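PDB 1T3Q: quinoline 2-oxidoreductase large subunit from Pseudomonas putida, which probably hydroxylates quinoline at carbon 2 as the molybdenum-bearing large subunit of a xanthine dehydrogenase-family enzyme, using a molybdopterin cytosine dinucleotide cofactor. Local coordinates for residues Gln678-Leu691 / Met741-Val754. Residues are numbered along the deposited sequence; the frame is centred on the assembly and turned at random.
Sequences QIRGGIAQAIGQTL and MGESAMISAPAAVV. With MCN (pterin cytosine dinucleotide), chain N; SMO (dioxosulfidomolybdenum(VI) ion), chain O.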
ATOM      1  N   GLN B 678     -15.779  22.459  15.623  1.00 16.96           N
ATOM      2  CA  GLN B 678     -14.473  23.074  15.871  1.00 15.27           C
ATOM      3  C   GLN B 678     -14.543  24.047  17.042  1.00 16.53           C
ATOM      4  O   GLN B 678     -13.611  24.143  17.843  1.00 16.36           O
ATOM      5  CB  GLN B 678     -13.997  23.810  14.617  1.00 15.40           C
ATOM      6  CG  GLN B 678     -13.621  22.889  13.470  1.00 14.97           C
ATOM      7  CD  GLN B 678     -12.381  22.077  13.782  1.00 18.14           C
ATOM      8  OE1 GLN B 678     -11.291  22.628  13.929  1.00 17.99           O
ATOM      9  NE2 GLN B 678     -12.542  20.762  13.895  1.00 15.15           N
ATOM     10  N   ILE B 679     -15.651  24.779  17.128  1.00 17.04           N
ATOM     11  CA  ILE B 679     -15.843  25.736  18.207  1.00 16.63           C
ATOM     12  C   ILE B 679     -15.986  25.025  19.553  1.00 16.51           C
ATOM     13  O   ILE B 679     -15.362  25.418  20.541  1.00 15.53           O
ATOM     14  CB  ILE B 679     -17.099  26.614  17.961  1.00 16.99           C
ATOM     15  CG1 ILE B 679     -16.844  27.583  16.804  1.00 16.59           C
ATOM     16  CG2 ILE B 679     -17.455  27.380  19.223  1.00 17.97           C
ATOM     17  CD1 ILE B 679     -18.093  28.320  16.335  1.00 18.74           C
ATOM     18  N   ARG B 680     -16.813  23.983  19.605  1.00 15.87           N
ATOM     19  CA  ARG B 680     -16.999  23.257  20.857  1.00 16.05           C
ATOM     20  C   ARG B 680     -15.715  22.551  21.283  1.00 14.95           C
ATOM     21  O   ARG B 680     -15.369  22.542  22.462  1.00 16.71           O
ATOM     22  CB  ARG B 680     -18.157  22.253  20.732  1.00 16.70           C
ATOM     23  CG  ARG B 680     -19.509  22.938  20.547  1.00 17.70           C
ATOM     24  CD  ARG B 680     -20.681  22.003  20.848  1.00 18.55           C
ATOM     25  NE  ARG B 680     -21.941  22.747  20.919  1.00 19.50           N
ATOM     26  CZ  ARG B 680     -22.657  23.122  19.863  1.00 20.47           C
ATOM     27  NH1 ARG B 680     -23.783  23.802  20.043  1.00 21.30           N
ATOM     28  NH2 ARG B 680     -22.267  22.801  18.633  1.00 20.91           N
ATOM     29  N   GLY B 681     -15.002  21.975  20.323  1.00 14.78           N
ATOM     30  CA  GLY B 681     -13.757  21.294  20.650  1.00 14.97           C
ATOM     31  C   GLY B 681     -12.740  22.263  21.225  1.00 15.23           C
ATOM     32  O   GLY B 681     -12.056  21.954  22.207  1.00 14.00           O
ATOM     33  N   GLY B 682     -12.638  23.442  20.612  1.00 14.56           N
ATOM     34  CA  GLY B 682     -11.702  24.452  21.085  1.00 14.00           C
ATOM     35  C   GLY B 682     -12.084  24.952  22.466  1.00 15.48           C
ATOM     36  O   GLY B 682     -11.220  25.194  23.309  1.00 16.77           O
ATOM     37  N   ILE B 683     -13.382  25.112  22.707  1.00 14.97           N
ATOM     38  CA  ILE B 683     -13.851  25.577  24.007  1.00 14.67           C
ATOM     39  C   ILE B 683     -13.498  24.586  25.117  1.00 14.02           C
ATOM     40  O   ILE B 683     -13.131  24.990  26.222  1.00 14.37           O
ATOM     41  CB  ILE B 683     -15.386  25.832  23.997  1.00 15.19           C
ATOM     42  CG1 ILE B 683     -15.683  27.115  23.208  1.00 15.11           C
ATOM     43  CG2 ILE B 683     -15.912  25.958  25.441  1.00 13.39           C
ATOM     44  CD1 ILE B 683     -17.166  27.379  22.953  1.00 12.88           C
ATOM     45  N   ALA B 684     -13.606  23.293  24.831  1.00 15.43           N
ATOM     46  CA  ALA B 684     -13.273  22.283  25.833  1.00 14.98           C
ATOM     47  C   ALA B 684     -11.783  22.373  26.182  1.00 14.33           C
ATOM     48  O   ALA B 684     -11.405  22.342  27.354  1.00 13.84           O
ATOM     49  CB  ALA B 684     -13.618  20.885  25.318  1.00 13.12           C
ATOM     50  N   GLN B 685     -10.936  22.489  25.168  1.00 15.32           N
ATOM     51  CA  GLN B 685      -9.501  22.592  25.419  1.00 16.87           C
ATOM     52  C   GLN B 685      -9.188  23.854  26.213  1.00 15.53           C
ATOM     53  O   GLN B 685      -8.268  23.863  27.035  1.00 17.52           O
ATOM     54  CB  GLN B 685      -8.716  22.570  24.102  1.00 16.94           C
ATOM     55  CG  GLN B 685      -8.655  21.181  23.466  1.00 17.39           C
ATOM     56  CD  GLN B 685      -7.986  21.178  22.105  1.00 15.76           C
ATOM     57  OE1 GLN B 685      -8.247  22.047  21.280  1.00 18.94           O
ATOM     58  NE2 GLN B 685      -7.134  20.186  21.859  1.00 17.71           N
ATOM     59  N   ALA B 686      -9.964  24.913  25.977  1.00 15.55           N
ATOM     60  CA  ALA B 686      -9.795  26.188  26.677  1.00 14.88           C
ATOM     61  C   ALA B 686     -10.107  26.024  28.162  1.00 16.17           C
ATOM     62  O   ALA B 686      -9.424  26.580  29.022  1.00 14.85           O
ATOM     63  CB  ALA B 686     -10.714  27.251  26.063  1.00 14.32           C
ATOM     64  N   ILE B 687     -11.158  25.270  28.460  1.00 15.68           N
ATOM     65  CA  ILE B 687     -11.534  25.018  29.840  1.00 15.20           C
ATOM     66  C   ILE B 687     -10.425  24.179  30.477  1.00 14.44           C
ATOM     67  O   ILE B 687     -10.090  24.347  31.653  1.00 14.35           O
ATOM     68  CB  ILE B 687     -12.878  24.265  29.899  1.00 15.87           C
ATOM     69  CG1 ILE B 687     -14.004  25.229  29.520  1.00 16.34           C
ATOM     70  CG2 ILE B 687     -13.093  23.661  31.286  1.00 17.83           C
ATOM     71  CD1 ILE B 687     -15.338  24.544  29.224  1.00 15.95           C
ATOM     72  N   GLY B 688      -9.853  23.283  29.683  1.00 14.30           N
ATOM     73  CA  GLY B 688      -8.771  22.451  30.178  1.00 16.55           C
ATOM     74  C   GLY B 688      -7.589  23.327  30.566  1.00 16.54           C
ATOM     75  O   GLY B 688      -7.116  23.279  31.701  1.00 17.75           O
ATOM     76  N   GLN B 689      -7.124  24.154  29.635  1.00 17.74           N
ATOM     77  CA  GLN B 689      -5.980  25.029  29.916  1.00 18.51           C
ATOM     78  C   GLN B 689      -6.200  25.960  31.103  1.00 18.08           C
ATOM     79  O   GLN B 689      -5.305  26.149  31.931  1.00 17.43           O
ATOM     80  CB  GLN B 689      -5.628  25.894  28.699  1.00 18.36           C
ATOM     81  CG  GLN B 689      -4.389  26.773  28.948  1.00 22.20           C
ATOM     82  CD  GLN B 689      -4.202  27.879  27.924  1.00 22.87           C
ATOM     83  OE1 GLN B 689      -3.159  28.544  27.899  1.00 23.65           O
ATOM     84  NE2 GLN B 689      -5.211  28.095  27.086  1.00 21.76           N
ATOM     85  N   THR B 690      -7.391  26.538  31.201  1.00 16.90           N
ATOM     86  CA  THR B 690      -7.660  27.484  32.272  1.00 16.99           C
ATOM     87  C   THR B 690      -8.015  26.944  33.650  1.00 16.68           C
ATOM     88  O   THR B 690      -7.802  27.634  34.645  1.00 17.11           O
ATOM     89  CB  THR B 690      -8.764  28.491  31.857  1.00 17.99           C
ATOM     90  OG1 THR B 690      -9.964  27.784  31.512  1.00 17.96           O
ATOM     91  CG2 THR B 690      -8.298  29.316  30.663  1.00 16.97           C
ATOM     92  N   LEU B 691      -8.537  25.723  33.733  1.00 16.13           N
ATOM     93  CA  LEU B 691      -8.929  25.193  35.035  1.00 15.84           C
ATOM     94  C   LEU B 691      -8.340  23.855  35.450  1.00 16.73           C
ATOM     95  O   LEU B 691      -8.398  23.511  36.632  1.00 18.02           O
ATOM     96  CB  LEU B 691     -10.456  25.059  35.107  1.00 17.22           C
ATOM     97  CG  LEU B 691     -11.317  26.303  34.890  1.00 16.44           C
ATOM     98  CD1 LEU B 691     -12.792  25.908  34.877  1.00 17.73           C
ATOM     99  CD2 LEU B 691     -11.041  27.317  35.986  1.00 18.96           C
ATOM    100  N   MET B 741     -10.968  29.428  11.079  1.00 16.63           N
ATOM    101  CA  MET B 741     -11.470  29.528  12.454  1.00 18.23           C
ATOM    102  C   MET B 741     -11.037  28.382  13.370  1.00 17.51           C
ATOM    103  O   MET B 741     -11.336  28.389  14.561  1.00 19.17           O
ATOM    104  CB  MET B 741     -13.009  29.646  12.461  1.00 18.27           C
ATOM    105  CG  MET B 741     -13.780  28.507  11.781  1.00 18.80           C
ATOM    106  SD  MET B 741     -13.732  26.910  12.641  1.00 19.96           S
ATOM    107  CE  MET B 741     -14.365  27.355  14.238  1.00 16.88           C
ATOM    108  N   GLY B 742     -10.320  27.413  12.819  1.00 19.11           N
ATOM    109  CA  GLY B 742      -9.876  26.275  13.613  1.00 19.60           C
ATOM    110  C   GLY B 742      -9.360  26.581  15.011  1.00 19.33           C
ATOM    111  O   GLY B 742      -9.705  25.893  15.970  1.00 21.08           O
ATOM    112  N   GLU B 743      -8.539  27.616  15.142  1.00 18.37           N
ATOM    113  CA  GLU B 743      -7.966  27.976  16.435  1.00 19.18           C
ATOM    114  C   GLU B 743      -8.763  28.969  17.260  1.00 17.84           C
ATOM    115  O   GLU B 743      -8.463  29.167  18.436  1.00 18.42           O
ATOM    116  CB  GLU B 743      -6.574  28.570  16.237  1.00 20.02           C
ATOM    117  CG  GLU B 743      -5.567  27.647  15.601  1.00 23.51           C
ATOM    118  CD  GLU B 743      -4.325  28.402  15.192  1.00 27.19           C
ATOM    119  OE1 GLU B 743      -4.370  29.082  14.144  1.00 28.33           O
ATOM    120  OE2 GLU B 743      -3.318  28.341  15.928  1.00 27.07           O
ATOM    121  N   SER B 744      -9.768  29.591  16.647  1.00 19.61           N
ATOM    122  CA  SER B 744     -10.566  30.624  17.308  1.00 17.82           C
ATOM    123  C   SER B 744     -10.888  30.452  18.790  1.00 18.68           C
ATOM    124  O   SER B 744     -10.579  31.333  19.593  1.00 17.12           O
ATOM    125  CB  SER B 744     -11.869  30.867  16.532  1.00 18.94           C
ATOM    126  OG  SER B 744     -12.718  29.730  16.561  1.00 20.38           O
ATOM    127  N   ALA B 745     -11.499  29.331  19.161  1.00 17.25           N
ATOM    128  CA  ALA B 745     -11.873  29.111  20.549  1.00 17.56           C
ATOM    129  C   ALA B 745     -10.691  29.012  21.511  1.00 16.88           C
ATOM    130  O   ALA B 745     -10.815  29.383  22.673  1.00 16.89           O
ATOM    131  CB  ALA B 745     -12.750  27.863  20.663  1.00 18.79           C
ATOM    132  N   MET B 746      -9.556  28.501  21.046  1.00 17.42           N
ATOM    133  CA  MET B 746      -8.395  28.381  21.929  1.00 18.20           C
ATOM    134  C   MET B 746      -7.622  29.685  22.031  1.00 19.60           C
ATOM    135  O   MET B 746      -6.694  29.816  22.832  1.00 17.86           O
ATOM    136  CB  MET B 746      -7.470  27.246  21.478  1.00 18.93           C
ATOM    137  CG  MET B 746      -7.689  25.944  22.260  1.00 18.81           C
ATOM    138  SD  MET B 746      -7.493  26.153  24.062  1.00 17.88           S
ATOM    139  CE  MET B 746      -5.695  26.271  24.177  1.00 21.71           C
ATOM    140  N   ILE B 747      -8.001  30.657  21.216  1.00 19.15           N
ATOM    141  CA  ILE B 747      -7.356  31.959  21.285  1.00 19.66           C
ATOM    142  C   ILE B 747      -8.144  32.779  22.299  1.00 18.88           C
ATOM    143  O   ILE B 747      -7.580  33.382  23.205  1.00 19.92           O
ATOM    144  CB  ILE B 747      -7.415  32.711  19.929  1.00 19.17           C
ATOM    145  CG1 ILE B 747      -6.499  32.038  18.906  1.00 18.68           C
ATOM    146  CG2 ILE B 747      -7.033  34.176  20.123  1.00 20.68           C
ATOM    147  CD1 ILE B 747      -6.620  32.625  17.517  1.00 19.28           C
ATOM    148  N   SER B 748      -9.465  32.746  22.148  1.00 18.65           N
ATOM    149  CA  SER B 748     -10.380  33.535  22.964  1.00 17.24           C
ATOM    150  C   SER B 748     -11.098  32.894  24.156  1.00 17.15           C
ATOM    151  O   SER B 748     -11.212  33.516  25.207  1.00 15.88           O
ATOM    152  CB  SER B 748     -11.417  34.167  22.026  1.00 18.39           C
ATOM    153  OG  SER B 748     -12.432  34.855  22.731  1.00 18.86           O
ATOM    154  N   ALA B 749     -11.597  31.672  24.009  1.00 18.12           N
ATOM    155  CA  ALA B 749     -12.306  31.049  25.125  1.00 17.88           C
ATOM    156  C   ALA B 749     -11.503  30.999  26.436  1.00 15.25           C
ATOM    157  O   ALA B 749     -12.065  31.158  27.515  1.00 13.81           O
ATOM    158  CB  ALA B 749     -12.784  29.644  24.736  1.00 18.33           C
ATOM    159  N   PRO B 750     -10.180  30.780  26.368  1.00 16.03           N
ATOM    160  CA  PRO B 750      -9.467  30.743  27.649  1.00 16.52           C
ATOM    161  C   PRO B 750      -9.594  32.076  28.384  1.00 16.62           C
ATOM    162  O   PRO B 750      -9.697  32.120  29.609  1.00 16.67           O
ATOM    163  CB  PRO B 750      -8.027  30.447  27.238  1.00 17.32           C
ATOM    164  CG  PRO B 750      -8.192  29.657  25.957  1.00 15.40           C
ATOM    165  CD  PRO B 750      -9.282  30.432  25.253  1.00 15.15           C
ATOM    166  N   ALA B 751      -9.581  33.167  27.623  1.00 16.86           N
ATOM    167  CA  ALA B 751      -9.691  34.495  28.202  1.00 16.66           C
ATOM    168  C   ALA B 751     -11.043  34.661  28.888  1.00 17.63           C
ATOM    169  O   ALA B 751     -11.133  35.246  29.961  1.00 17.08           O
ATOM    170  CB  ALA B 751      -9.506  35.559  27.116  1.00 17.46           C
ATOM    171  N   ALA B 752     -12.091  34.130  28.266  1.00 17.31           N
ATOM    172  CA  ALA B 752     -13.434  34.217  28.833  1.00 18.55           C
ATOM    173  C   ALA B 752     -13.512  33.539  30.199  1.00 18.00           C
ATOM    174  O   ALA B 752     -14.144  34.062  31.118  1.00 19.28           O
ATOM    175  CB  ALA B 752     -14.453  33.587  27.874  1.00 18.90           C
ATOM    176  N   VAL B 753     -12.871  32.379  30.335  1.00 18.18           N
ATOM    177  CA  VAL B 753     -12.889  31.657  31.604  1.00 16.59           C
ATOM    178  C   VAL B 753     -12.091  32.385  32.685  1.00 17.30           C
ATOM    179  O   VAL B 753     -12.560  32.538  33.816  1.00 16.82           O
ATOM    180  CB  VAL B 753     -12.331  30.220  31.461  1.00 16.33           C
ATOM    181  CG1 VAL B 753     -12.389  29.508  32.815  1.00 16.42           C
ATOM    182  CG2 VAL B 753     -13.135  29.441  30.425  1.00 17.33           C
ATOM    183  N   VAL B 754     -10.883  32.828  32.346  1.00 17.13           N
ATOM    184  CA  VAL B 754     -10.069  33.548  33.319  1.00 17.18           C
ATOM    185  C   VAL B 754     -10.812  34.813  33.743  1.00 17.31           C
ATOM    186  O   VAL B 754     -10.866  35.147  34.933  1.00 16.58           O
ATOM    187  CB  VAL B 754      -8.693  33.941  32.732  1.00 17.56           C
ATOM    188  CG1 VAL B 754      -7.942  34.833  33.716  1.00 17.63           C
ATOM    189  CG2 VAL B 754      -7.877  32.685  32.454  1.00 18.79           C
TER
HETATM  190  N1  MCN N4921     -14.379  25.306   8.119  1.00 16.26           N
HETATM  191  C2  MCN N4921     -15.587  25.540   7.383  1.00 17.71           C
HETATM  192  N3  MCN N4921     -15.749  26.864   7.006  1.00 16.25           N
HETATM  193  C4  MCN N4921     -14.884  27.919   7.279  1.00 15.67           C
HETATM  194  C5  MCN N4921     -13.669  27.622   8.047  1.00 15.91           C
HETATM  195  C6  MCN N4921     -13.421  26.333   8.456  1.00 17.25           C
HETATM  196  O2  MCN N4921     -16.369  24.642   7.163  1.00 17.61           O
HETATM  197  N4  MCN N4921     -15.138  29.141   6.863  1.00 13.95           N
HETATM  198  C1' MCN N4921     -14.136  23.806   8.530  1.00 15.96           C
HETATM  199  C2D MCN N4921     -13.148  23.069   7.517  1.00 19.06           C
HETATM  200  O2' MCN N4921     -13.531  21.654   7.383  1.00 20.10           O
HETATM  201  C3' MCN N4921     -11.784  23.302   8.132  1.00 20.24           C
HETATM  202  C4D MCN N4921     -12.016  23.224   9.622  1.00 18.65           C
HETATM  203  O4D MCN N4921     -13.459  23.645   9.810  1.00 17.65           O
HETATM  204  O3' MCN N4921     -10.848  22.266   7.673  1.00 22.30           O
HETATM  205  C5' MCN N4921     -10.981  23.975  10.506  1.00 17.83           C
HETATM  206  O5' MCN N4921     -10.913  25.277   9.982  1.00 23.29           O
HETATM  207  PA  MCN N4921      -9.590  25.988   9.498  1.00 20.98           P
HETATM  208  O1A MCN N4921      -9.695  26.087   8.007  1.00 21.80           O
HETATM  209  O2A MCN N4921      -9.491  27.227  10.372  1.00 24.80           O
HETATM  210  O3A MCN N4921      -8.221  25.213   9.915  1.00 23.69           O
HETATM  211  PB  MCN N4921      -7.533  23.896   9.319  1.00 25.09           P
HETATM  212  O1B MCN N4921      -6.200  24.306   8.782  1.00 25.15           O
HETATM  213  O2B MCN N4921      -8.460  23.167   8.391  1.00 25.71           O
HETATM  214  O3B MCN N4921      -7.351  22.959  10.609  1.00 25.61           O
HETATM  215  C10 MCN N4921      -6.265  23.138  11.483  1.00 24.40           C
HETATM  216  C9' MCN N4921      -6.830  23.782  12.706  1.00 23.70           C
HETATM  217  C8' MCN N4921      -5.635  23.890  13.682  1.00 24.73           C
HETATM  218  S8' MCN N4921      -4.287  24.924  13.124  1.00 26.68           S
HETATM  219  C7' MCN N4921      -5.543  23.314  14.882  1.00 24.68           C
HETATM  220  S7' MCN N4921      -4.144  23.436  15.986  1.00 23.51           S
HETATM  221  C6' MCN N4921      -6.723  22.391  15.340  1.00 19.96           C
HETATM  222  C7  MCN N4921      -8.012  22.801  14.679  1.00 21.70           C
HETATM  223  O9' MCN N4921      -7.872  22.854  13.269  1.00 25.06           O
HETATM  224  N5' MCN N4921      -6.228  20.968  15.124  1.00 19.96           N
HETATM  225  C4A MCN N4921      -7.382  20.088  15.151  1.00 19.82           C
HETATM  226  N8' MCN N4921      -9.101  21.818  15.000  1.00 21.01           N
HETATM  227  C4B MCN N4921      -8.742  20.446  15.144  1.00 21.18           C
HETATM  228  N1' MCN N4921      -9.840  19.549  15.168  1.00 20.95           N
HETATM  229  C2' MCN N4921      -9.504  18.239  15.204  1.00 21.14           C
HETATM  230  N2' MCN N4921     -10.515  17.344  15.242  1.00 21.33           N
HETATM  231  N3' MCN N4921      -8.198  17.791  15.182  1.00 20.91           N
HETATM  232  C4' MCN N4921      -7.031  18.641  15.142  1.00 21.48           C
HETATM  233  O4' MCN N4921      -5.920  18.170  15.125  1.00 19.82           O
HETATM  234  S   SMO O4923      -1.370  25.000  16.498  1.00 28.67           S
HETATM  235 MO   SMO O4923      -2.461  24.652  14.695  1.00 26.76          MO
HETATM  236  OM2 SMO O4923      -1.699  26.178  14.355  1.00 28.79           O
HETATM  237  OM1 SMO O4923      -1.557  23.397  14.006  1.00 27.66           O
HETATM  238  O   HOH W   1     -11.915  26.715  17.658  1.00 26.44           O
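With chi1 at 58° and bends at both later torsions, M741 folds back and lays its thioether against helix 678-691, where CE rests 3.6 Å from Q678 CB; the M741 side chain crosses that of I679 at about a right angle. Q678, bent at chi2, sends its amide along the pterin of the cofactor: NE2 donates to N1' of MCN (3.2 Å, 157° at the hydrogen), and OE1 lies 2.6 Å from N8' of MCN. With an alanine here, pterin N1' would probably lose this donor and a gap would open where CG and the amide lie against the cofactor. The backbone N atoms of M741 and G742 together grip phosphate oxygen O2A of MCN, the latter at 2.6 Å. The same turn carries E743 of the molybdenum pocket, its OE2 3.1 Å from OM2 of SMO. Just behind, a water donates to the carbonyls of Q678 and G742 and accepts from A745 N, bridging an interface without direct hydrogen bonds. Beyond it the helices cross at -45°, their axes 7.5 Å apart at closest approach. At G682, A745 CB lies directly on the backbone, where any CB would clash with it. The packing is knobs-into-holes: M746 sits among G682, Q685, A686 and Q689, while A686 sits among A745, M746, A749 and P750, its CB tight against P750 CG at 3.5 Å. At the far end V753 CG1 packs against T690, whose OG1 donates to A686 O at 2.8 Å, from the opposite face of that carbonyl to T690 N. Within the molybdopterin-binding fold, the pair lies beside strands 655-665, touched by I679 and L691, and 454-467, touched by S748 and A751; helix 375-393 flanks Q689 and V754, and the small subunit covers R680 and A684.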